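Local coordinates for hypothetical protein (Nostoc punctiforme, PDB 2O62) that is of unknown function but combines two antiparallel beta domains of the calycin clan, the second related in sequence to an ATP synthase biogenesis factor, at residues L13-G18 with H126-P131; G18-F23 with T121-H126; L72-G77 with L262-E267; F98-R103 with W239-D244; L105-L110 with D217-T222. All coordinates share one frame; numbering follows the deposited sequence. Where two conformers were deposited one is given.

Contact 1: L13-G18 with H126-P131. With GOL (glycerol), chain H.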
# COMPACT_ATOMS: atom_id res chain seq x y z
N LEU A 13 3.54 -8.22 16.20
CA LEU A 13 3.51 -9.54 16.81
C LEU A 13 2.04 -9.98 17.01
O LEU A 13 1.19 -9.17 17.41
CB LEU A 13 4.23 -9.57 18.13
CG LEU A 13 5.70 -9.30 18.06
CD1 LEU A 13 6.28 -9.46 19.44
CD2 LEU A 13 6.36 -10.27 17.10
N GLY A 14 1.78 -11.26 16.79
CA GLY A 14 0.44 -11.83 16.98
C GLY A 14 0.17 -12.92 15.96
O GLY A 14 1.08 -13.37 15.26
N VAL A 15 -1.08 -13.35 15.88
CA VAL A 15 -1.47 -14.40 14.97
C VAL A 15 -2.46 -13.78 13.98
O VAL A 15 -3.53 -13.36 14.39
CB VAL A 15 -2.10 -15.59 15.69
CG1 VAL A 15 -2.52 -16.66 14.71
CG2 VAL A 15 -1.14 -16.16 16.71
N TRP A 16 -2.04 -13.66 12.73
CA TRP A 16 -2.80 -12.98 11.71
C TRP A 16 -3.39 -14.06 10.82
O TRP A 16 -2.67 -14.80 10.13
CB TRP A 16 -1.91 -12.03 10.91
CG TRP A 16 -1.36 -10.93 11.71
CD1 TRP A 16 -0.08 -10.84 12.21
CD2 TRP A 16 -2.05 -9.79 12.17
NE1 TRP A 16 0.07 -9.66 12.91
CE2 TRP A 16 -1.12 -9.00 12.92
CE3 TRP A 16 -3.35 -9.31 11.98
CZ2 TRP A 16 -1.46 -7.78 13.50
CZ3 TRP A 16 -3.70 -8.10 12.57
CH2 TRP A 16 -2.76 -7.34 13.31
N GLU A 17 -4.72 -14.11 10.80
CA GLU A 17 -5.46 -15.08 10.00
C GLU A 17 -6.16 -14.38 8.85
O GLU A 17 -6.56 -13.24 8.95
CB GLU A 17 -6.49 -15.76 10.87
CG GLU A 17 -5.89 -16.54 12.02
CD GLU A 17 -6.83 -17.59 12.52
OE1 GLU A 17 -7.79 -17.19 13.22
OE2 GLU A 17 -6.63 -18.79 12.19
N GLY A 18 -6.29 -15.07 7.73
CA GLY A 18 -7.03 -14.52 6.63
C GLY A 18 -6.77 -15.25 5.35
O GLY A 18 -6.93 -16.45 5.29
N HIS A 126 -6.85 -10.63 9.95
CA HIS A 126 -7.46 -10.24 11.22
C HIS A 126 -6.78 -11.06 12.31
O HIS A 126 -6.35 -12.23 12.14
CB HIS A 126 -8.97 -10.45 11.21
CG HIS A 126 -9.38 -11.87 10.98
ND1 HIS A 126 -9.49 -12.42 9.72
CD2 HIS A 126 -9.64 -12.87 11.86
CE1 HIS A 126 -9.83 -13.69 9.84
NE2 HIS A 126 -9.91 -13.99 11.12
N LEU A 127 -6.64 -10.45 13.46
CA LEU A 127 -6.10 -11.15 14.61
C LEU A 127 -6.98 -12.35 14.94
O LEU A 127 -8.22 -12.23 15.01
CB LEU A 127 -6.03 -10.23 15.81
CG LEU A 127 -4.88 -9.25 15.78
CD1 LEU A 127 -5.06 -8.38 16.99
CD2 LEU A 127 -3.50 -10.01 15.79
N ALA A 128 -6.31 -13.47 15.22
CA ALA A 128 -6.99 -14.70 15.57
C ALA A 128 -7.90 -14.45 16.78
O ALA A 128 -7.48 -13.86 17.77
CB ALA A 128 -5.98 -15.83 15.89
N GLY A 129 -9.16 -14.86 16.64
CA GLY A 129 -10.17 -14.63 17.67
C GLY A 129 -10.89 -13.30 17.62
O GLY A 129 -11.79 -13.03 18.44
N THR A 130 -10.54 -12.48 16.64
CA THR A 130 -11.24 -11.19 16.43
C THR A 130 -12.05 -11.27 15.16
O THR A 130 -11.85 -12.18 14.36
CB THR A 130 -10.26 -10.02 16.41
OG1 THR A 130 -9.51 -10.00 15.18
CG2 THR A 130 -9.32 -10.16 17.55
N PRO A 131 -12.99 -10.35 14.96
CA PRO A 131 -13.82 -10.42 13.77
C PRO A 131 -13.05 -10.26 12.47
O PRO A 131 -12.05 -9.56 12.42
CB PRO A 131 -14.77 -9.21 13.95
CG PRO A 131 -14.85 -9.05 15.42
CD PRO A 131 -13.41 -9.24 15.83
C1 GOL H . -11.83 -16.35 12.16
O1 GOL H . -10.46 -16.74 12.02
C2 GOL H . -12.23 -15.84 13.55
O2 GOL H . -13.23 -14.85 13.50
C3 GOL H . -11.05 -15.24 14.26
O3 GOL H . -10.06 -16.24 14.37
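Leu127 and Trp16 lie side by side and point the same way where strands 14-23 and 117-127 pair antiparallel in the N-terminal, calycin-clan sheet. The methyl Leu127 CD2 sits over the six-membered ring of Trp16, 3.6 Å from its centroid and only 4° off the ring normal, a CH-pi contact. The indole is further held by a hydrogen bond from NE1 to Asn12 O and by a cation-pi contact with Arg104. Glu17 and His126 pair on the other face. Two backbone bonds clamp them, Glu17 N to His126 O and His126 N to Glu17 O, each 2.8 Å long. CG of His126 stands between its backbone N and carbonyl carbon (chi1 60°), and the imidazole presents a face to Glu17 CB, 4.2 Å from the ring centroid. Glu17 OE2 forms a salt bridge with Arg36. Ala128 N reaches Val15 O at 2.9 Å, and in the type II turn from Leu127 to Thr130 both N and OG1 of Thr130 grip Leu127 O. A glycerol, probably from the crystallisation liquor, occupies the exposed flank: O1 lies in the imidazole plane, 2.9 Å from His126 NE2, and O3 donates to Glu17 OE1 at 2.7 Å and accepts a nearly straight bond (174°) from Gly129 N.

Contact 2: G18-F23 with T121-H126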
# COMPACT_ATOMS: atom_id res chain seq x y z
N GLY A 18 -6.29 -15.07 7.73
CA GLY A 18 -7.03 -14.52 6.63
C GLY A 18 -6.77 -15.25 5.35
O GLY A 18 -6.93 -16.45 5.29
N SER A 19 -6.39 -14.49 4.33
CA SER A 19 -5.96 -15.09 3.07
C SER A 19 -4.99 -14.27 2.28
O SER A 19 -4.86 -13.06 2.53
CB SER A 19 -7.17 -15.35 2.16
OG SER A 19 -7.75 -14.17 1.71
N PHE A 20 -4.37 -14.93 1.31
CA PHE A 20 -3.56 -14.30 0.27
C PHE A 20 -4.32 -14.46 -1.02
O PHE A 20 -4.56 -15.58 -1.44
CB PHE A 20 -2.23 -15.04 0.11
CG PHE A 20 -1.21 -14.76 1.19
CD1 PHE A 20 -1.51 -14.94 2.53
CD2 PHE A 20 0.10 -14.44 0.88
CE1 PHE A 20 -0.57 -14.71 3.52
CE2 PHE A 20 1.06 -14.23 1.89
CZ PHE A 20 0.72 -14.37 3.18
N SER A 21 -4.67 -13.35 -1.66
CA SER A 21 -5.55 -13.33 -2.85
C SER A 21 -4.86 -12.66 -4.02
O SER A 21 -4.44 -11.51 -3.90
CB SER A 21 -6.83 -12.56 -2.53
OG SER A 21 -7.42 -13.08 -1.37
N ASN A 22 -4.71 -13.38 -5.13
CA ASN A 22 -4.17 -12.84 -6.37
C ASN A 22 -5.26 -12.34 -7.26
O ASN A 22 -6.16 -13.08 -7.59
CB ASN A 22 -3.43 -13.92 -7.15
CG ASN A 22 -2.29 -14.49 -6.37
OD1 ASN A 22 -1.70 -13.81 -5.52
ND2 ASN A 22 -1.95 -15.73 -6.65
N PHE A 23 -5.10 -11.09 -7.65
CA PHE A 23 -5.98 -10.39 -8.55
C PHE A 23 -5.27 -10.03 -9.85
O PHE A 23 -4.07 -9.74 -9.87
CB PHE A 23 -6.44 -9.08 -7.89
CG PHE A 23 -7.43 -9.28 -6.81
CD1 PHE A 23 -7.03 -9.50 -5.51
CD2 PHE A 23 -8.79 -9.26 -7.08
CE1 PHE A 23 -7.95 -9.70 -4.49
CE2 PHE A 23 -9.72 -9.47 -6.05
CZ PHE A 23 -9.26 -9.68 -4.74
N THR A 121 -1.49 -8.81 -5.24
CA THR A 121 -1.80 -9.73 -4.15
C THR A 121 -2.41 -8.86 -3.03
O THR A 121 -1.86 -7.83 -2.66
CB THR A 121 -0.56 -10.50 -3.68
OG1 THR A 121 0.04 -11.18 -4.79
CG2 THR A 121 -0.95 -11.55 -2.59
N LEU A 122 -3.56 -9.26 -2.55
CA LEU A 122 -4.24 -8.59 -1.46
C LEU A 122 -4.30 -9.54 -0.32
O LEU A 122 -4.83 -10.61 -0.45
CB LEU A 122 -5.63 -8.17 -1.89
CG LEU A 122 -6.34 -7.17 -0.99
CD1 LEU A 122 -5.66 -5.80 -1.10
CD2 LEU A 122 -7.78 -7.10 -1.46
N ILE A 123 -3.67 -9.16 0.79
CA ILE A 123 -3.60 -9.99 1.95
C ILE A 123 -4.43 -9.30 3.04
O ILE A 123 -4.04 -8.26 3.59
CB ILE A 123 -2.15 -10.18 2.39
CG1 ILE A 123 -1.31 -10.77 1.23
CG2 ILE A 123 -2.10 -11.06 3.62
CD1 ILE A 123 0.24 -10.75 1.48
N ARG A 124 -5.58 -9.91 3.34
CA ARG A 124 -6.53 -9.37 4.33
C ARG A 124 -6.48 -10.22 5.57
O ARG A 124 -6.92 -11.35 5.53
CB ARG A 124 -7.95 -9.37 3.77
CG ARG A 124 -8.13 -8.44 2.59
CD ARG A 124 -9.37 -8.75 1.81
NE ARG A 124 -9.18 -9.89 0.93
CZ ARG A 124 -10.12 -10.40 0.13
NH1 ARG A 124 -11.32 -9.89 0.10
NH2 ARG A 124 -9.81 -11.40 -0.66
N GLU A 125 -6.00 -9.64 6.66
CA GLU A 125 -5.69 -10.37 7.87
C GLU A 125 -6.38 -9.76 9.07
O GLU A 125 -6.47 -8.54 9.19
CB GLU A 125 -4.19 -10.38 8.11
CG GLU A 125 -3.42 -11.26 7.13
CD GLU A 125 -1.95 -11.00 7.13
OE1 GLU A 125 -1.53 -9.85 7.35
OE2 GLU A 125 -1.17 -11.95 6.90
N HIS A 126 -6.85 -10.63 9.95
CA HIS A 126 -7.46 -10.24 11.22
C HIS A 126 -6.78 -11.06 12.31
O HIS A 126 -6.35 -12.23 12.14
CB HIS A 126 -8.97 -10.45 11.21
CG HIS A 126 -9.38 -11.87 10.98
ND1 HIS A 126 -9.49 -12.42 9.72
CD2 HIS A 126 -9.64 -12.87 11.86
CE1 HIS A 126 -9.83 -13.69 9.84
NE2 HIS A 126 -9.91 -13.99 11.12
O HOH W 1 -6.90 -11.60 1.21
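Phe20 and Ile123 form the tight part of this contact, side by side and pointing the same way. Ile123 CD1 lies over one face of the Phe20 ring, displaced toward the rim, and comes within 3.6 Å of Phe20 CE2. The backbone is close here too: Leu122 N donates to Ser21 O at 2.8 Å and Ser21 N to Leu122 O at 3.0 Å. On the other face, Phe23 CE1 rests 3.8 Å from Leu122 CB, the two side chains crossing at a slant. This is the regular antiparallel pairing of strands 14-23 and 117-127 in the middle of the nine-stranded N-terminal sheet. At Ser19 and Arg124 the pairing slackens. The two bonds between these residues are weak, with Ser19 N 3.4 Å from Arg124 O, and a water sits on the face that carries the serines. That water donates to Ser19 OG and Leu122 O and accepts from Arg124 N and NE. The Arg124 chain bends at chi3 (-79°), and its NH2 meets Ser21 OG at 3.0 Å, the hydroxyl lying in the guanidinium plane. Asp32 takes up both serine hydroxyls from strand 29-42, and Glu134 forms a salt bridge with Arg124 NH1.

Contact 3: L72-G77 with L262-E267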
# COMPACT_ATOMS: atom_id res chain seq x y z
N LEU A 72 10.80 -0.61 5.47
CA LEU A 72 10.67 0.50 6.41
C LEU A 72 9.33 0.44 7.12
O LEU A 72 8.31 0.12 6.50
CB LEU A 72 10.83 1.88 5.72
CG LEU A 72 12.21 2.49 5.58
CD1 LEU A 72 12.10 3.81 4.86
CD2 LEU A 72 12.88 2.70 6.90
N PHE A 73 9.35 0.77 8.43
CA PHE A 73 8.14 0.73 9.30
C PHE A 73 7.78 2.08 9.89
O PHE A 73 8.64 2.90 10.24
CB PHE A 73 8.37 -0.19 10.52
CG PHE A 73 8.53 -1.63 10.19
CD1 PHE A 73 9.76 -2.11 9.82
CD2 PHE A 73 7.45 -2.49 10.23
CE1 PHE A 73 9.89 -3.46 9.45
CE2 PHE A 73 7.58 -3.84 9.88
CZ PHE A 73 8.81 -4.31 9.52
N PHE A 74 6.47 2.26 10.04
CA PHE A 74 5.89 3.31 10.86
C PHE A 74 5.61 2.84 12.27
O PHE A 74 5.67 1.63 12.58
CB PHE A 74 4.62 3.84 10.19
CG PHE A 74 4.88 4.44 8.84
CD1 PHE A 74 5.31 5.76 8.71
CD2 PHE A 74 4.74 3.69 7.70
CE1 PHE A 74 5.56 6.29 7.43
CE2 PHE A 74 4.98 4.23 6.43
CZ PHE A 74 5.43 5.51 6.32
N GLU A 75 5.36 3.80 13.16
CA GLU A 75 5.31 3.46 14.60
C GLU A 75 4.18 2.58 14.97
O GLU A 75 4.26 1.89 15.96
CB GLU A 75 5.28 4.72 15.47
CG GLU A 75 6.56 5.46 15.40
CD GLU A 75 6.94 6.13 16.69
OE1 GLU A 75 6.10 6.13 17.64
OE2 GLU A 75 8.08 6.66 16.76
N ASN A 76 3.12 2.57 14.19
CA ASN A 76 2.00 1.66 14.44
C ASN A 76 2.21 0.26 13.87
O ASN A 76 1.35 -0.59 13.97
CB ASN A 76 0.69 2.28 13.95
CG ASN A 76 0.50 2.19 12.47
OD1 ASN A 76 1.44 2.00 11.72
ND2 ASN A 76 -0.73 2.37 12.03
N GLY A 77 3.37 0.01 13.27
CA GLY A 77 3.67 -1.30 12.71
C GLY A 77 3.42 -1.36 11.22
O GLY A 77 3.83 -2.32 10.59
N LEU A 262 9.30 6.50 2.17
CA LEU A 262 7.99 5.91 2.33
C LEU A 262 7.13 6.88 3.07
O LEU A 262 7.55 7.48 4.06
CB LEU A 262 8.10 4.62 3.13
CG LEU A 262 6.89 3.77 3.31
CD1 LEU A 262 6.55 3.16 1.99
CD2 LEU A 262 7.21 2.64 4.36
N THR A 263 5.92 7.06 2.57
CA THR A 263 4.96 8.02 3.13
C THR A 263 3.64 7.36 3.51
O THR A 263 3.11 6.54 2.76
CB THR A 263 4.66 9.12 2.05
OG1 THR A 263 5.89 9.80 1.73
CG2 THR A 263 3.66 10.14 2.55
N LEU A 264 3.11 7.75 4.68
CA LEU A 264 1.81 7.29 5.15
C LEU A 264 0.92 8.49 5.44
O LEU A 264 1.24 9.36 6.24
CB LEU A 264 1.96 6.39 6.37
CG LEU A 264 0.66 5.77 6.92
CD1 LEU A 264 0.06 4.85 6.00
CD2 LEU A 264 1.01 5.04 8.24
N VAL A 265 -0.17 8.57 4.67
CA VAL A 265 -1.18 9.61 4.76
C VAL A 265 -2.37 9.07 5.56
O VAL A 265 -2.85 7.98 5.29
CB VAL A 265 -1.67 9.95 3.39
CG1 VAL A 265 -2.69 11.05 3.44
CG2 VAL A 265 -0.49 10.33 2.49
N THR A 266 -2.83 9.82 6.54
CA THR A 266 -4.10 9.49 7.19
C THR A 266 -5.00 10.68 7.04
O THR A 266 -4.63 11.78 7.44
CB THR A 266 -3.89 9.21 8.68
OG1 THR A 266 -2.84 8.25 8.84
CG2 THR A 266 -5.17 8.67 9.29
N GLU A 267 -6.20 10.47 6.48
CA GLU A 267 -7.09 11.54 6.13
C GLU A 267 -8.51 11.22 6.57
O GLU A 267 -8.90 10.06 6.63
CB GLU A 267 -7.16 11.70 4.61
CG GLU A 267 -5.94 11.99 3.90
CD GLU A 267 -6.10 11.87 2.35
OE1 GLU A 267 -6.63 10.85 1.82
OE2 GLU A 267 -5.63 12.83 1.73
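Phe74, Leu262 and Leu264 carry most of this buried contact, which joins the end of edge strand 71-73 of the N-terminal sheet to strand 259-269 of the C-terminal ten-stranded barrel. The Phe74 ring slants across both leucines. Leu264 CB lies over one of its faces, 3.7 Å from the ring centroid and 16° off the normal, and Leu264 CD2 covers the same ring nearer CG. Leu262 approaches obliquely from farther back along the strand, bringing CD2 to within 3.4 Å of Phe74 CE2. CG of Leu262 is anti to its backbone N (chi1 -174°), beside the carbonyl carbon, and itself lies near Phe74 CE2 and CZ. Between the two leucines the backbone comes close as well, Thr263 C lying 3.8 Å from Phe74 CZ. An alanine in place of Phe74 would probably leave Leu264 CB and CD2 without the ring they cover, and Leu262 CD2 without its closest partner, opening a gap between sheet and barrel. The loop is shaped by a type I turn from Phe74 to Gly77, closed by Gly77 N to Phe74 O at 2.9 Å. Ile154 of strand 145-155 borders both Leu72 and Phe74. Leu262 CD2 also touches Leu72 of strand 71-73, 3.9 Å from its CB and 3.5 Å from its O.

Contact 4: F98-R103 with W239-D244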
# COMPACT_ATOMS: atom_id res chain seq x y z
N PHE A 98 -0.74 -1.95 5.66
CA PHE A 98 -1.42 -1.16 6.68
C PHE A 98 -1.82 -2.00 7.90
O PHE A 98 -2.36 -3.09 7.76
CB PHE A 98 -2.70 -0.50 6.12
CG PHE A 98 -2.51 0.29 4.86
CD1 PHE A 98 -2.63 -0.33 3.60
CD2 PHE A 98 -2.27 1.65 4.91
CE1 PHE A 98 -2.51 0.39 2.44
CE2 PHE A 98 -2.11 2.38 3.73
CZ PHE A 98 -2.22 1.75 2.53
N VAL A 99 -1.56 -1.46 9.09
CA VAL A 99 -1.99 -2.03 10.34
C VAL A 99 -3.02 -1.06 10.96
O VAL A 99 -2.82 0.15 10.99
CB VAL A 99 -0.82 -2.24 11.25
CG1 VAL A 99 -1.28 -2.80 12.60
CG2 VAL A 99 0.20 -3.15 10.56
N HIS A 100 -4.14 -1.61 11.41
CA HIS A 100 -5.18 -0.85 12.11
C HIS A 100 -5.96 -1.74 13.06
O HIS A 100 -6.72 -2.60 12.60
CB HIS A 100 -6.15 -0.25 11.10
CG HIS A 100 -7.27 0.53 11.73
ND1 HIS A 100 -7.12 1.83 12.16
CD2 HIS A 100 -8.55 0.20 11.99
CE1 HIS A 100 -8.25 2.26 12.67
NE2 HIS A 100 -9.14 1.29 12.59
N GLU A 101 -5.74 -1.55 14.36
CA GLU A 101 -6.48 -2.29 15.39
C GLU A 101 -6.30 -3.80 15.16
O GLU A 101 -5.17 -4.29 15.21
CB GLU A 101 -7.95 -1.80 15.43
CG GLU A 101 -8.05 -0.30 15.79
CD GLU A 101 -9.48 0.23 15.96
OE1 GLU A 101 -10.46 -0.48 15.57
OE2 GLU A 101 -9.62 1.38 16.44
N ASN A 102 -7.38 -4.54 14.90
CA ASN A 102 -7.31 -6.01 14.74
C ASN A 102 -7.03 -6.49 13.31
O ASN A 102 -7.20 -7.66 13.03
CB ASN A 102 -8.62 -6.70 15.24
CG ASN A 102 -9.81 -6.54 14.26
OD1 ASN A 102 -10.13 -5.40 13.83
ND2 ASN A 102 -10.49 -7.68 13.93
N ARG A 103 -6.72 -5.57 12.41
CA ARG A 103 -6.61 -5.84 10.99
C ARG A 103 -5.27 -5.44 10.43
O ARG A 103 -4.67 -4.46 10.89
CB ARG A 103 -7.67 -5.04 10.20
CG ARG A 103 -9.10 -5.54 10.35
CD ARG A 103 -9.43 -6.85 9.65
NE ARG A 103 -8.70 -6.95 8.39
CZ ARG A 103 -9.09 -6.43 7.24
NH1 ARG A 103 -10.30 -5.90 7.13
NH2 ARG A 103 -8.28 -6.49 6.19
N TRP A 239 -6.43 2.47 1.70
CA TRP A 239 -7.37 1.65 2.42
C TRP A 239 -8.39 2.54 3.08
O TRP A 239 -8.02 3.32 3.95
CB TRP A 239 -6.63 0.89 3.51
CG TRP A 239 -7.39 -0.17 4.20
CD1 TRP A 239 -8.53 -0.82 3.75
CD2 TRP A 239 -7.08 -0.74 5.45
NE1 TRP A 239 -8.89 -1.78 4.63
CE2 TRP A 239 -8.03 -1.76 5.69
CE3 TRP A 239 -6.05 -0.55 6.38
CZ2 TRP A 239 -8.00 -2.55 6.83
CZ3 TRP A 239 -6.01 -1.33 7.50
CH2 TRP A 239 -6.98 -2.33 7.73
N LEU A 240 -9.66 2.40 2.68
CA LEU A 240 -10.79 3.11 3.28
C LEU A 240 -11.19 2.29 4.52
O LEU A 240 -12.00 1.33 4.46
CB LEU A 240 -11.95 3.22 2.30
CG LEU A 240 -13.16 4.03 2.77
CD1 LEU A 240 -12.77 5.51 2.90
CD2 LEU A 240 -14.33 3.85 1.83
N ILE A 241 -10.60 2.66 5.64
CA ILE A 241 -10.72 1.90 6.88
C ILE A 241 -12.11 2.00 7.50
O ILE A 241 -12.61 1.03 8.06
CB ILE A 241 -9.67 2.37 7.91
CG1 ILE A 241 -8.26 2.17 7.36
CG2 ILE A 241 -9.80 1.59 9.20
CD1 ILE A 241 -7.17 2.87 8.13
N GLN A 242 -12.69 3.20 7.44
CA GLN A 242 -14.08 3.47 7.80
C GLN A 242 -14.64 4.40 6.74
O GLN A 242 -13.88 4.98 5.98
CB GLN A 242 -14.16 4.18 9.18
CG GLN A 242 -13.46 3.46 10.34
CD GLN A 242 -14.09 2.09 10.69
OE1 GLN A 242 -15.23 1.79 10.28
NE2 GLN A 242 -13.35 1.26 11.44
N SER A 243 -15.96 4.62 6.71
CA SER A 243 -16.52 5.52 5.67
C SER A 243 -15.87 6.92 5.67
O SER A 243 -15.86 7.57 4.64
CB SER A 243 -18.04 5.66 5.79
OG SER A 243 -18.38 6.35 6.98
N ASP A 244 -15.32 7.35 6.80
CA ASP A 244 -14.76 8.72 6.93
C ASP A 244 -13.29 8.71 7.33
O ASP A 244 -12.75 9.73 7.76
CB ASP A 244 -15.57 9.50 7.97
CG ASP A 244 -15.67 8.77 9.31
OD1 ASP A 244 -14.98 7.71 9.55
OD2 ASP A 244 -16.48 9.23 10.14
O HOH W 2 -11.66 1.97 13.07
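The interface between the two beta-sheet domains is filled at this point by Trp239 of the C-terminal barrel, which meets Phe98 and the type II' hairpin turn from His100 to Arg103 of the N-terminal sheet. Trp239 CG is anti to the backbone N (chi1 -170°), and the indole slides past Phe98 in the opposite direction. Trp239 CE3 comes within 3.4 Å of Phe98 CB, while Trp239 CB sits over a face of the Phe98 ring, 4.3 Å from its centroid. His100 CB lies near Trp239 CZ3. Arg103 CB lies at the edge of the indole, 3.7 Å from Trp239 CH2, and the Arg103 guanidinium turns a face to Trp239 CZ2, the two planes 60° apart. That guanidinium is fixed by a salt bridge with Asp217 and by hydrogen bonds to the backbone oxygens of Glu125 and Ala133. His100 is sandwiched, with Glu101 CG over one face of its ring and Ile241 CG2 over the other, 3.5 Å from the centroid. A water in the ring plane, 2.7 Å from His100 NE2, also accepts from Gln242 NE2 and so bridges the segments. Ile241 and Gln242 together oppose Leu245 in a classic beta bulge. Strands 98-100 and 239-242 run almost parallel, their axes 10.1 Å apart; Phe98 also packs on strands 245-253 and 259-269, and Trp239 on Leu105 of strand 103-111.

Contact 5: L105-L110 with D217-T222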
# COMPACT_ATOMS: atom_id res chain seq x y z
N LEU A 105 -4.05 -4.89 6.23
CA LEU A 105 -4.37 -4.98 4.82
C LEU A 105 -3.08 -4.74 4.10
O LEU A 105 -2.50 -3.64 4.23
CB LEU A 105 -5.37 -3.92 4.34
CG LEU A 105 -5.39 -4.04 2.79
CD1 LEU A 105 -6.49 -5.04 2.38
CD2 LEU A 105 -5.43 -2.85 2.00
N ARG A 106 -2.63 -5.75 3.37
CA ARG A 106 -1.32 -5.70 2.74
C ARG A 106 -1.51 -5.90 1.25
O ARG A 106 -2.18 -6.85 0.84
CB ARG A 106 -0.38 -6.72 3.30
CG ARG A 106 -0.36 -6.68 4.76
CD ARG A 106 0.76 -7.48 5.39
NE ARG A 106 0.51 -8.91 5.48
CZ ARG A 106 1.33 -9.86 5.00
NH1 ARG A 106 2.42 -9.56 4.31
NH2 ARG A 106 1.07 -11.14 5.25
N LEU A 107 -0.99 -4.97 0.47
CA LEU A 107 -1.18 -4.99 -0.96
C LEU A 107 0.17 -5.07 -1.66
O LEU A 107 1.01 -4.20 -1.51
CB LEU A 107 -1.99 -3.77 -1.42
CG LEU A 107 -2.60 -3.79 -2.85
CD1 LEU A 107 -3.89 -3.03 -2.91
CD2 LEU A 107 -1.66 -3.17 -3.83
N VAL A 108 0.35 -6.12 -2.46
CA VAL A 108 1.48 -6.29 -3.33
C VAL A 108 1.13 -5.99 -4.80
O VAL A 108 0.11 -6.48 -5.34
CB VAL A 108 2.02 -7.73 -3.25
CG1 VAL A 108 3.28 -7.88 -4.02
CG2 VAL A 108 2.23 -8.13 -1.82
N GLN A 109 1.95 -5.16 -5.42
CA GLN A 109 1.92 -4.90 -6.85
C GLN A 109 3.10 -5.52 -7.54
O GLN A 109 4.23 -5.47 -7.02
CB GLN A 109 1.92 -3.39 -7.15
CG GLN A 109 0.75 -2.60 -6.53
CD GLN A 109 0.58 -1.21 -7.10
OE1 GLN A 109 0.76 -0.98 -8.31
NE2 GLN A 109 0.18 -0.28 -6.24
N LEU A 110 2.85 -6.06 -8.72
CA LEU A 110 3.82 -6.82 -9.50
C LEU A 110 3.77 -6.33 -10.93
O LEU A 110 2.70 -6.32 -11.55
CB LEU A 110 3.52 -8.31 -9.44
CG LEU A 110 3.50 -8.94 -8.05
CD1 LEU A 110 3.00 -10.34 -8.17
CD2 LEU A 110 4.89 -8.93 -7.39
N ASP A 217 -12.37 -4.88 0.37
CA ASP A 217 -11.94 -4.49 1.71
C ASP A 217 -11.51 -3.02 1.78
O ASP A 217 -10.59 -2.66 2.52
CB ASP A 217 -10.79 -5.38 2.17
CG ASP A 217 -10.50 -5.25 3.68
OD1 ASP A 217 -11.46 -5.20 4.51
OD2 ASP A 217 -9.30 -5.15 4.07
N GLY A 218 -12.15 -2.20 0.94
CA GLY A 218 -11.91 -0.75 0.86
C GLY A 218 -10.53 -0.38 0.34
O GLY A 218 -10.09 0.76 0.46
N ALA A 219 -9.88 -1.35 -0.34
CA ALA A 219 -8.53 -1.17 -0.87
C ALA A 219 -8.49 -0.55 -2.26
O ALA A 219 -9.39 -0.73 -3.09
CB ALA A 219 -7.82 -2.48 -0.90
N SER A 220 -7.43 0.19 -2.53
CA SER A 220 -7.15 0.67 -3.85
C SER A 220 -5.67 0.49 -4.16
O SER A 220 -4.83 0.47 -3.25
CB SER A 220 -7.59 2.14 -4.03
OG SER A 220 -6.97 2.98 -3.10
N ALA A 221 -5.38 0.33 -5.43
CA ALA A 221 -4.00 0.31 -5.89
C ALA A 221 -3.81 1.36 -6.98
O ALA A 221 -4.56 1.38 -7.95
CB ALA A 221 -3.66 -1.04 -6.43
N THR A 222 -2.80 2.21 -6.85
CA THR A 222 -2.48 3.19 -7.89
C THR A 222 -1.13 2.81 -8.51
O THR A 222 -0.14 2.66 -7.80
CB THR A 222 -2.50 4.65 -7.32
OG1 THR A 222 -3.82 4.93 -6.85
CG2 THR A 222 -2.13 5.67 -8.38
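Leu105 straddles the start of the opposing segment, with CD2 3.8 Å from Ala219 CB and CD1 3.3 Å from Asp217 OD2. This carboxylate oxygen has its charged partner elsewhere, in a salt bridge with Arg103. Two residues on, Leu107 CG is anti to the backbone N (chi1 -165°), and the branch beyond it meets the other strand: CD2 lies 3.9 Å from Ala221 CB, and CD1 touches Ser220 O at 3.6 Å. Gln109 extends to the end of the contact, where NE2 gives a nearly straight (166°) but weak bond to Thr222 O, 3.3 Å away, and OE1 bonds to Ser223 OG. An alanine in place of Gln109 would probably leave both Thr222 O and the Ser223 hydroxyl without these amide partners. The small side chains of Ala219 and Ala221 let the leucine branches come close to the opposing strand. With strand axes 8.8 Å apart and inclined by 27°, this is the aligned, face-to-face packing of one beta sheet on another, here the N-terminal sheet on the C-terminal barrel.

Contacts 1 and 2 follow one strand pair, 14-23 with 117-127, along its length and share Gly18 and His126; their chemistry is backbone hydrogen bonding with side chains packed along each face, most open to solvent in contact 1. Contacts 3, 4 and 5 instead join the N-terminal sheet to the C-terminal barrel, are buried, and depend on side-chain packing. Contact 5 lies nearest the centre of the chain, its bulk aliphatic, whereas contacts 3 and 4 use aromatic rings. The sets are stitched together: Asn102 of contact 4 bonds to Leu127 and Thr130 of contact 1, Arg106 of contact 5 bonds through its backbone to Ile123 of contact 2, and the Arg103–Asp217 salt bridge links contacts 4 and 5.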